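Local coordinates for protein SOXX (Paracoccus pantotrophus, PDB 2C1D) that forms with SoxA the heme enzyme SoxXA that initiates chemotrophic sulfur oxidation, and probably transfers electrons through its covalently bound heme c, at the heme c site and the interface of chains B and A. Numbering follows the deposited sequence. Chains: chain A, SOXX; chain B, SOXA.

Contact 1: the heme c site. Residues chain B 178; chain A 39-41, 44-45, 60, 62-63, 66, 69-70, 75, 78-79, 86, 89-92, 94, 128, 132. With HEC (heme c), chain C.
This is the class I cytochrome c heme pocket of SoxX, in which the CXXCH motif runs past one face of the porphyrin and the methionine loop covers the other. Both thioethers are modelled, A:Cys41 SG on HEC CAB and A:Cys44 SG on HEC CAC. A:His45, the proximal ligand, brings NE2 to 2.3 Å from HEC FE, its ring edge-on to the macrocycle with A:Leu63 CD1 at the ring's edge. Opposite, A:Met91 has CG anti to the backbone N (chi1 -176°) and an extended chain, which places SD 2.2 Å from HEC FE; the axial bonds subtend 165° and, with the four porphyrin nitrogens, make the iron near octahedral.

A:Arg69 and A:Trp70 hold one propionate. A:Arg69, bent at chi3, grips it side-on: NE lies 3.0 Å from HEC O1A, which sits exactly in the guanidinium plane, while NH2 donates a hydrogen bond to HEC O2A, which is tilted out of that plane. A:Trp70 NE1 donates to the same O1A at 2.7 Å, nearly straight (168° at H), with the acceptor in the indole plane, and A:Ile78 CD1 lies over the centre of the indole. Two donors on one oxygen and the arginine charge are likely to stabilise the ionised carboxylate. An alanine in place of A:Arg69 would probably lose the salt bridge and the hold on O2A, leaving the propionate less firmly fixed in rotation.

The second propionate accepts from A:Thr89 OG1 at 2.9 Å from HEC O1D; that hydroxyl also accepts from A:Met91 N, tying the ligand loop to the carboxylate. A:Phe86 lays a ring face against its CBD methylene. From the partner chain, B:Met178 CE touches HEC CBC at 3.4 Å, its side chain crossing that of A:Phe90 at about a right angle. Helices 72-81 and 122-133 supply aliphatic walls, loops carry both axial ligands, and the thioether edge at CBC faces SoxA.

Contact 2: the interface of chains B and A. Residues chain B 174, 227, 230-233; chain A 102-104, 106, 108-111.
A backbone-led heterodimer interface joins SoxA to SoxX here: a loop segment of SoxA, B:Arg230 to B:Thr233, lies between two stretches of a SoxX loop and helps hold the SoxXA complex together. B:Ala231 and A:Pro103 form an antiparallel beta bridge, and B:Glu232 N donates to A:Arg102 O at 3.0 Å, approaching from above the carbonyl plane. On the other flank B:Thr233 N reaches A:Gly109 O at 3.1 Å (163° at H), with its CG2 packed near the same glycine.

A:Arg102 is the main side-chain contributor on the SoxX side. Its chain bends at chi3 (71°), bringing NE 2.8 Å from B:Glu232 O; the acceptor lies near the guanidinium plane and the bond is straight (168° at H). NH1 turns to B:Thr233 O at 3.0 Å, so adjacent carbonyls are read by one guanidinium. The B:Glu232 side chain, with CG anti to the backbone N and then extended, crosses this arginine at about a right angle; OE1 stands 3.6 Å from NH1, a long salt bridge rather than a paired fork. Its carboxylate also rests on the A:Ala111 methyl.

Two waters bridge polar atoms of the two chains. One links B:Glu232 OE2 to A:Pro103 O; the other lies 2.8 Å from B:Ala231 O and also meets A:Gly106 O and A:Gly109 N.

Contact 1: the heme c site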
loop_
_atom_site.group_PDB
_atom_site.type_symbol
_atom_site.label_atom_id
_atom_site.label_comp_id
_atom_site.label_asym_id
_atom_site.label_seq_id
_atom_site.Cartn_x
_atom_site.Cartn_y
_atom_site.Cartn_z
ATOM N N MET B 178 11.399 -0.607 -3.229
ATOM C CA MET B 178 10.231 -1.466 -3.117
ATOM C C MET B 178 9.079 -0.990 -3.995
ATOM O O MET B 178 8.734 0.200 -4.048
ATOM C CB MET B 178 9.783 -1.551 -1.657
ATOM C CG MET B 178 10.720 -2.319 -0.763
ATOM S SD MET B 178 10.295 -2.251 1.005
ATOM C CE MET B 178 11.740 -3.221 1.632
ATOM N N GLY A 39 17.569 -0.967 11.953
ATOM C CA GLY A 39 17.640 -2.156 11.107
ATOM C C GLY A 39 16.279 -2.687 10.719
ATOM O O GLY A 39 16.067 -3.115 9.583
ATOM N N ASN A 40 15.356 -2.662 11.687
ATOM C CA ASN A 40 13.986 -3.127 11.488
ATOM C C ASN A 40 13.956 -4.533 10.878
ATOM O O ASN A 40 13.053 -4.869 10.110
ATOM C CB ASN A 40 13.219 -2.117 10.626
ATOM C CG ASN A 40 11.705 -2.278 10.722
ATOM O OD1 ASN A 40 11.168 -2.723 11.737
ATOM N ND2 ASN A 40 11.013 -1.890 9.662
ATOM N N CYS A 41 14.964 -5.335 11.230
ATOM C CA CYS A 41 15.178 -6.663 10.649
ATOM C C CYS A 41 13.995 -7.596 10.939
ATOM O O CYS A 41 13.618 -8.407 10.112
ATOM C CB CYS A 41 16.424 -7.283 11.256
ATOM S SG CYS A 41 17.923 -6.250 11.177
ATOM N N CYS A 44 10.779 -8.399 8.750
ATOM C CA CYS A 44 10.804 -9.481 7.766
ATOM C C CYS A 44 11.267 -10.844 8.293
ATOM O O CYS A 44 10.805 -11.867 7.775
ATOM C CB CYS A 44 11.684 -9.072 6.593
ATOM S SG CYS A 44 11.018 -7.647 5.721
ATOM N N HIS A 45 12.155 -10.853 9.299
ATOM C CA HIS A 45 12.764 -12.069 9.872
ATOM C C HIS A 45 12.386 -12.322 11.318
ATOM O O HIS A 45 12.425 -11.421 12.153
ATOM C CB HIS A 45 14.305 -11.983 9.912
ATOM C CG HIS A 45 14.972 -11.824 8.582
ATOM N ND1 HIS A 45 14.323 -11.994 7.388
ATOM C CD2 HIS A 45 16.244 -11.499 8.262
ATOM C CE1 HIS A 45 15.166 -11.776 6.395
ATOM N NE2 HIS A 45 16.330 -11.453 6.897
ATOM N N ALA A 60 10.912 -13.629 5.297
ATOM C CA ALA A 60 12.088 -14.437 5.029
ATOM C C ALA A 60 12.359 -15.354 6.193
ATOM O O ALA A 60 11.877 -15.114 7.291
ATOM C CB ALA A 60 13.259 -13.534 4.777
ATOM N N PRO A 62 13.953 -17.350 9.437
ATOM C CA PRO A 62 14.552 -16.839 10.666
ATOM C C PRO A 62 16.054 -16.637 10.540
ATOM O O PRO A 62 16.700 -17.275 9.701
ATOM C CB PRO A 62 14.228 -17.933 11.700
ATOM C CG PRO A 62 13.019 -18.586 11.172
ATOM C CD PRO A 62 13.181 -18.586 9.686
ATOM N N LEU A 63 16.579 -15.746 11.367
ATOM C CA LEU A 63 17.993 -15.405 11.349
ATOM C C LEU A 63 18.811 -16.366 12.205
ATOM O O LEU A 63 20.038 -16.352 12.154
ATOM C CB LEU A 63 18.191 -13.963 11.838
ATOM C CG LEU A 63 17.793 -12.917 10.806
ATOM C CD1 LEU A 63 18.061 -11.502 11.352
ATOM C CD2 LEU A 63 18.554 -13.188 9.514
ATOM N N ALA A 66 22.364 -18.025 11.196
ATOM C CA ALA A 66 23.088 -17.329 10.118
ATOM C C ALA A 66 24.597 -17.256 10.428
ATOM O O ALA A 66 25.410 -17.139 9.527
ATOM C CB ALA A 66 22.501 -15.907 9.839
ATOM N N ARG A 69 25.877 -20.240 8.618
ATOM C CA ARG A 69 25.671 -20.290 7.176
ATOM C C ARG A 69 26.608 -19.374 6.410
ATOM O O ARG A 69 26.845 -19.580 5.205
ATOM C CB ARG A 69 24.226 -19.894 6.833
ATOM C CG ARG A 69 23.150 -20.751 7.497
ATOM C CD ARG A 69 21.737 -20.573 6.902
ATOM N NE ARG A 69 21.064 -19.372 7.408
ATOM C CZ ARG A 69 20.365 -19.309 8.540
ATOM N NH1 ARG A 69 20.239 -20.373 9.324
ATOM N NH2 ARG A 69 19.783 -18.168 8.902
ATOM N N TRP A 70 27.110 -18.341 7.097
ATOM C CA TRP A 70 27.914 -17.305 6.463
ATOM C C TRP A 70 29.123 -16.944 7.312
ATOM O O TRP A 70 29.072 -16.991 8.537
ATOM C CB TRP A 70 27.086 -16.028 6.265
ATOM C CG TRP A 70 25.780 -16.233 5.603
ATOM C CD1 TRP A 70 24.575 -16.355 6.208
ATOM C CD2 TRP A 70 25.541 -16.350 4.203
ATOM N NE1 TRP A 70 23.591 -16.534 5.269
ATOM C CE2 TRP A 70 24.158 -16.521 4.026
ATOM C CE3 TRP A 70 26.361 -16.311 3.066
ATOM C CZ2 TRP A 70 23.577 -16.673 2.779
ATOM C CZ3 TRP A 70 25.798 -16.440 1.834
ATOM C CH2 TRP A 70 24.406 -16.628 1.691
ATOM N N LEU A 75 28.431 -11.873 5.908
ATOM C CA LEU A 75 27.372 -11.252 6.684
ATOM C C LEU A 75 27.471 -9.740 6.521
ATOM O O LEU A 75 26.464 -9.086 6.346
ATOM C CB LEU A 75 27.433 -11.679 8.149
ATOM C CG LEU A 75 27.114 -13.152 8.456
ATOM C CD1 LEU A 75 27.501 -13.508 9.873
ATOM C CD2 LEU A 75 25.638 -13.466 8.221
ATOM N N ILE A 78 26.023 -8.778 3.194
ATOM C CA ILE A 78 24.557 -8.975 3.166
ATOM C C ILE A 78 23.849 -7.824 3.903
ATOM O O ILE A 78 22.872 -7.259 3.412
ATOM C CB ILE A 78 24.192 -10.350 3.796
ATOM C CG1 ILE A 78 24.528 -11.473 2.805
ATOM C CG2 ILE A 78 22.719 -10.428 4.171
ATOM C CD1 ILE A 78 24.485 -12.882 3.379
ATOM N N VAL A 79 24.360 -7.458 5.067
ATOM C CA VAL A 79 23.803 -6.314 5.813
ATOM C C VAL A 79 23.965 -4.992 5.062
ATOM O O VAL A 79 22.996 -4.233 4.925
ATOM C CB VAL A 79 24.357 -6.244 7.249
ATOM C CG1 VAL A 79 23.733 -5.105 8.035
ATOM C CG2 VAL A 79 24.054 -7.551 7.986
ATOM N N PHE A 86 22.152 -11.636 -3.304
ATOM C CA PHE A 86 20.890 -12.171 -3.838
ATOM C C PHE A 86 20.289 -11.156 -4.785
ATOM O O PHE A 86 19.624 -10.214 -4.343
ATOM C CB PHE A 86 19.883 -12.428 -2.723
ATOM C CG PHE A 86 20.430 -13.152 -1.525
ATOM C CD1 PHE A 86 20.679 -12.466 -0.345
ATOM C CD2 PHE A 86 20.603 -14.526 -1.538
ATOM C CE1 PHE A 86 21.144 -13.126 0.777
ATOM C CE2 PHE A 86 21.059 -15.198 -0.409
ATOM C CZ PHE A 86 21.328 -14.505 0.748
ATOM N N THR A 89 16.777 -8.983 -4.618
ATOM C CA THR A 89 16.129 -9.320 -3.363
ATOM C C THR A 89 15.276 -8.180 -2.804
ATOM O O THR A 89 15.550 -7.001 -3.025
ATOM C CB THR A 89 17.141 -9.786 -2.308
ATOM O OG1 THR A 89 16.455 -10.143 -1.098
ATOM C CG2 THR A 89 18.103 -8.674 -1.887
ATOM N N PHE A 90 14.236 -8.572 -2.073
ATOM C CA PHE A 90 13.303 -7.641 -1.430
ATOM C C PHE A 90 14.016 -6.976 -0.250
ATOM O O PHE A 90 13.679 -5.865 0.133
ATOM C CB PHE A 90 12.043 -8.436 -1.004
ATOM C CG PHE A 90 10.996 -7.648 -0.258
ATOM C CD1 PHE A 90 10.607 -6.364 -0.656
ATOM C CD2 PHE A 90 10.358 -8.225 0.832
ATOM C CE1 PHE A 90 9.602 -5.669 0.050
ATOM C CE2 PHE A 90 9.371 -7.518 1.559
ATOM C CZ PHE A 90 8.986 -6.246 1.142
ATOM N N MET A 91 15.023 -7.646 0.316
ATOM C CA MET A 91 15.814 -7.069 1.404
ATOM C C MET A 91 16.457 -5.763 0.929
ATOM O O MET A 91 17.184 -5.754 -0.067
ATOM C CB MET A 91 16.914 -8.038 1.868
ATOM C CG MET A 91 17.709 -7.510 3.064
ATOM S SD MET A 91 18.485 -8.826 4.025
ATOM C CE MET A 91 19.753 -7.897 4.812
ATOM N N PRO A 92 16.184 -4.653 1.618
ATOM C CA PRO A 92 16.791 -3.385 1.231
ATOM C C PRO A 92 18.261 -3.342 1.666
ATOM O O PRO A 92 18.677 -4.125 2.506
ATOM C CB PRO A 92 15.940 -2.352 1.977
ATOM C CG PRO A 92 15.507 -3.096 3.262
ATOM C CD PRO A 92 15.329 -4.528 2.816
ATOM N N PHE A 94 21.265 -1.619 3.493
ATOM C CA PHE A 94 21.397 -0.746 4.655
ATOM C C PHE A 94 22.572 0.221 4.597
ATOM O O PHE A 94 22.646 1.132 5.408
ATOM C CB PHE A 94 21.392 -1.588 5.920
ATOM C CG PHE A 94 20.035 -2.159 6.227
ATOM C CD1 PHE A 94 19.674 -3.409 5.773
ATOM C CD2 PHE A 94 19.107 -1.423 6.952
ATOM C CE1 PHE A 94 18.385 -3.927 6.046
ATOM C CE2 PHE A 94 17.835 -1.944 7.237
ATOM C CZ PHE A 94 17.491 -3.195 6.779
ATOM N N VAL A 128 25.687 -5.040 13.985
ATOM C CA VAL A 128 24.695 -6.023 13.571
ATOM C C VAL A 128 25.441 -7.315 13.188
ATOM O O VAL A 128 25.094 -8.381 13.647
ATOM C CB VAL A 128 23.849 -5.507 12.414
ATOM C CG1 VAL A 128 23.045 -6.654 11.756
ATOM C CG2 VAL A 128 22.902 -4.393 12.920
ATOM N N LEU A 132 25.167 -11.224 14.440
ATOM C CA LEU A 132 24.832 -12.285 13.512
ATOM C C LEU A 132 25.840 -13.439 13.598
ATOM O O LEU A 132 25.479 -14.597 13.430
ATOM C CB LEU A 132 24.759 -11.759 12.086
ATOM C CG LEU A 132 23.588 -10.813 11.776
ATOM C CD1 LEU A 132 23.838 -10.110 10.482
ATOM C CD2 LEU A 132 22.257 -11.536 11.724
HETATM FE FE HEC C . 17.258 -9.897 5.531
HETATM C CHA HEC C . 18.202 -12.595 3.669
HETATM C CHB HEC C . 19.868 -10.384 7.630
HETATM C CHC HEC C . 16.441 -7.050 7.172
HETATM C CHD HEC C . 14.350 -9.600 3.672
HETATM N NA HEC C . 18.780 -11.234 5.613
HETATM C C1A HEC C . 18.949 -12.299 4.779
HETATM C C2A HEC C . 20.077 -13.060 5.266
HETATM C C3A HEC C . 20.549 -12.454 6.374
HETATM C C4A HEC C . 19.727 -11.278 6.597
HETATM C CMA HEC C . 21.724 -12.839 7.291
HETATM C CAA HEC C . 20.589 -14.321 4.567
HETATM C CBA HEC C . 19.599 -15.472 4.683
HETATM C CGA HEC C . 19.878 -16.103 5.994
HETATM O O1A HEC C . 20.979 -16.683 6.111
HETATM O O2A HEC C . 19.033 -16.028 6.918
HETATM N NB HEC C . 17.982 -8.934 7.099
HETATM C C1B HEC C . 19.129 -9.253 7.794
HETATM C C2B HEC C . 19.437 -8.177 8.721
HETATM C C3B HEC C . 18.478 -7.253 8.610
HETATM C C4B HEC C . 17.565 -7.712 7.578
HETATM C CMB HEC C . 20.613 -8.190 9.707
HETATM C CAB HEC C . 18.400 -5.919 9.409
HETATM C CBB HEC C . 19.565 -5.194 9.282
HETATM N NC HEC C . 15.653 -8.547 5.458
HETATM C C1C HEC C . 15.540 -7.442 6.226
HETATM C C2C HEC C . 14.255 -6.818 5.922
HETATM C C3C HEC C . 13.740 -7.438 4.848
HETATM C C4C HEC C . 14.575 -8.612 4.613
HETATM C CMC HEC C . 13.814 -5.444 6.452
HETATM C CAC HEC C . 12.397 -7.153 4.082
HETATM C CBC HEC C . 12.153 -5.936 3.577
HETATM N ND HEC C . 16.410 -10.921 3.897
HETATM C C1D HEC C . 15.181 -10.644 3.312
HETATM C C2D HEC C . 14.931 -11.618 2.274
HETATM C C3D HEC C . 16.146 -12.554 2.284
HETATM C C4D HEC C . 16.992 -12.045 3.328
HETATM C CMD HEC C . 13.697 -11.721 1.336
HETATM C CAD HEC C . 16.430 -13.805 1.402
HETATM C CBD HEC C . 17.213 -13.351 0.172
HETATM C CGD HEC C . 16.529 -13.752 -1.120
HETATM O O1D HEC C . 15.905 -12.861 -1.791
HETATM O O2D HEC C . 16.626 -14.974 -1.446
HETATM O O HOH W 1 13.286 -11.402 -2.176
#

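Contact 2: the interface of chains B and A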
loop_
_atom_site.group_PDB
_atom_site.type_symbol
_atom_site.label_atom_id
_atom_site.label_comp_id
_atom_site.label_asym_id
_atom_site.label_seq_id
_atom_site.Cartn_x
_atom_site.Cartn_y
_atom_site.Cartn_z
ATOM N N GLY B 174 12.175 4.532 -3.896
ATOM C CA GLY B 174 12.706 4.959 -2.620
ATOM C C GLY B 174 14.039 4.343 -2.267
ATOM O O GLY B 174 14.583 3.512 -3.026
ATOM N N ARG B 227 5.461 6.849 -0.145
ATOM C CA ARG B 227 6.252 7.587 0.828
ATOM C C ARG B 227 7.056 6.644 1.729
ATOM O O ARG B 227 8.237 6.882 2.056
ATOM C CB ARG B 227 5.292 8.428 1.663
ATOM C CG ARG B 227 5.863 9.174 2.850
ATOM C CD ARG B 227 4.735 9.718 3.742
ATOM N NE ARG B 227 4.109 8.583 4.428
ATOM C CZ ARG B 227 2.830 8.505 4.816
ATOM N NH1 ARG B 227 1.987 9.504 4.637
ATOM N NH2 ARG B 227 2.392 7.391 5.404
ATOM N N ARG B 230 10.597 5.140 1.644
ATOM C CA ARG B 230 11.593 6.210 1.716
ATOM C C ARG B 230 11.791 6.879 0.351
ATOM O O ARG B 230 12.934 6.997 -0.150
ATOM C CB ARG B 230 12.928 5.729 2.280
ATOM C CG ARG B 230 12.842 5.156 3.688
ATOM C CD ARG B 230 14.150 4.588 4.208
ATOM N NE ARG B 230 14.907 5.645 4.838
ATOM C CZ ARG B 230 15.080 5.802 6.141
ATOM N NH1 ARG B 230 14.652 4.911 7.019
ATOM N NH2 ARG B 230 15.776 6.838 6.556
ATOM N N ALA B 231 10.672 7.319 -0.224
ATOM C CA ALA B 231 10.632 7.981 -1.539
ATOM C C ALA B 231 9.937 9.327 -1.492
ATOM O O ALA B 231 9.143 9.614 -0.581
ATOM C CB ALA B 231 9.885 7.127 -2.576
ATOM N N GLU B 232 10.198 10.103 -2.548
ATOM C CA GLU B 232 9.394 11.246 -2.911
ATOM C C GLU B 232 8.097 10.684 -3.446
ATOM O O GLU B 232 8.094 9.921 -4.413
ATOM C CB GLU B 232 10.089 12.065 -4.004
ATOM C CG GLU B 232 9.360 13.363 -4.332
ATOM C CD GLU B 232 9.878 14.068 -5.590
ATOM O OE1 GLU B 232 9.143 14.961 -6.053
ATOM O OE2 GLU B 232 10.977 13.716 -6.124
ATOM N N THR B 233 6.994 11.039 -2.810
ATOM C CA THR B 233 5.708 10.481 -3.175
ATOM C C THR B 233 5.006 11.381 -4.216
ATOM O O THR B 233 5.554 12.422 -4.644
ATOM C CB THR B 233 4.862 10.189 -1.907
ATOM O OG1 THR B 233 3.685 9.428 -2.249
ATOM C CG2 THR B 233 4.351 11.477 -1.238
ATOM N N ARG A 102 13.044 8.044 -7.456
ATOM C CA ARG A 102 12.361 8.991 -6.582
ATOM C C ARG A 102 12.916 8.934 -5.171
ATOM O O ARG A 102 12.193 8.625 -4.214
ATOM C CB ARG A 102 10.859 8.729 -6.575
ATOM C CG ARG A 102 10.183 8.890 -7.936
ATOM C CD ARG A 102 8.663 8.874 -7.864
ATOM N NE ARG A 102 8.066 10.069 -7.241
ATOM C CZ ARG A 102 7.674 11.163 -7.885
ATOM N NH1 ARG A 102 7.153 12.165 -7.211
ATOM N NH2 ARG A 102 7.779 11.274 -9.191
ATOM N N PRO A 103 14.213 9.212 -5.008
ATOM C CA PRO A 103 14.803 9.141 -3.675
ATOM C C PRO A 103 14.092 10.109 -2.747
ATOM O O PRO A 103 13.796 11.273 -3.126
ATOM C CB PRO A 103 16.281 9.525 -3.905
ATOM C CG PRO A 103 16.287 10.308 -5.168
ATOM C CD PRO A 103 15.196 9.654 -6.019
ATOM N N GLY A 104 13.804 9.632 -1.541
ATOM C CA GLY A 104 13.066 10.419 -0.570
ATOM C C GLY A 104 13.936 10.957 0.541
ATOM O O GLY A 104 15.049 10.502 0.747
ATOM N N GLY A 106 13.980 10.768 4.171
ATOM C CA GLY A 106 13.372 9.987 5.232
ATOM C C GLY A 106 11.987 9.498 4.811
ATOM O O GLY A 106 11.809 9.002 3.706
ATOM N N SER A 108 9.388 11.645 4.837
ATOM C CA SER A 108 8.662 12.907 4.655
ATOM C C SER A 108 7.794 12.900 3.399
ATOM O O SER A 108 6.818 13.638 3.283
ATOM C CB SER A 108 9.640 14.062 4.587
ATOM O OG SER A 108 10.365 14.022 3.380
ATOM N N GLY A 109 8.132 12.039 2.459
ATOM C CA GLY A 109 7.521 12.095 1.158
ATOM C C GLY A 109 8.088 13.172 0.243
ATOM O O GLY A 109 7.599 13.327 -0.884
ATOM N N LYS A 110 9.098 13.902 0.707
ATOM C CA LYS A 110 9.752 14.925 -0.110
ATOM C C LYS A 110 11.025 14.357 -0.753
ATOM O O LYS A 110 11.580 13.335 -0.309
ATOM C CB LYS A 110 10.080 16.163 0.716
ATOM C CG LYS A 110 8.938 16.612 1.678
ATOM C CD LYS A 110 7.762 17.290 0.962
ATOM C CE LYS A 110 6.541 17.424 1.920
ATOM N NZ LYS A 110 6.816 18.335 3.080
ATOM N N ALA A 111 11.475 15.024 -1.812
ATOM C CA ALA A 111 12.679 14.633 -2.501
ATOM C C ALA A 111 13.865 14.782 -1.555
ATOM O O ALA A 111 13.996 15.769 -0.822
ATOM C CB ALA A 111 12.889 15.490 -3.781
HETATM O O HOH W 2 10.252 10.301 1.900
HETATM O O HOH W 3 13.168 12.113 -5.665
#

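The C-alpha centres of contact 1 and contact 2 lie about 22 Å apart, and the two have no residue in common. Both nevertheless join the same two chains: contact 1 draws on SoxA through B:Met178, a few residues along from B:Gly174 at the margin of contact 2. In SoxX, the methionine-bearing loop of contact 1 and the loop of contact 2 both precede helix 122-133. Contact 2 thus probably helps fix how the SoxX heme edge is presented to SoxA, an orientation likely to matter for electron transfer, although the structure alone does not show the route.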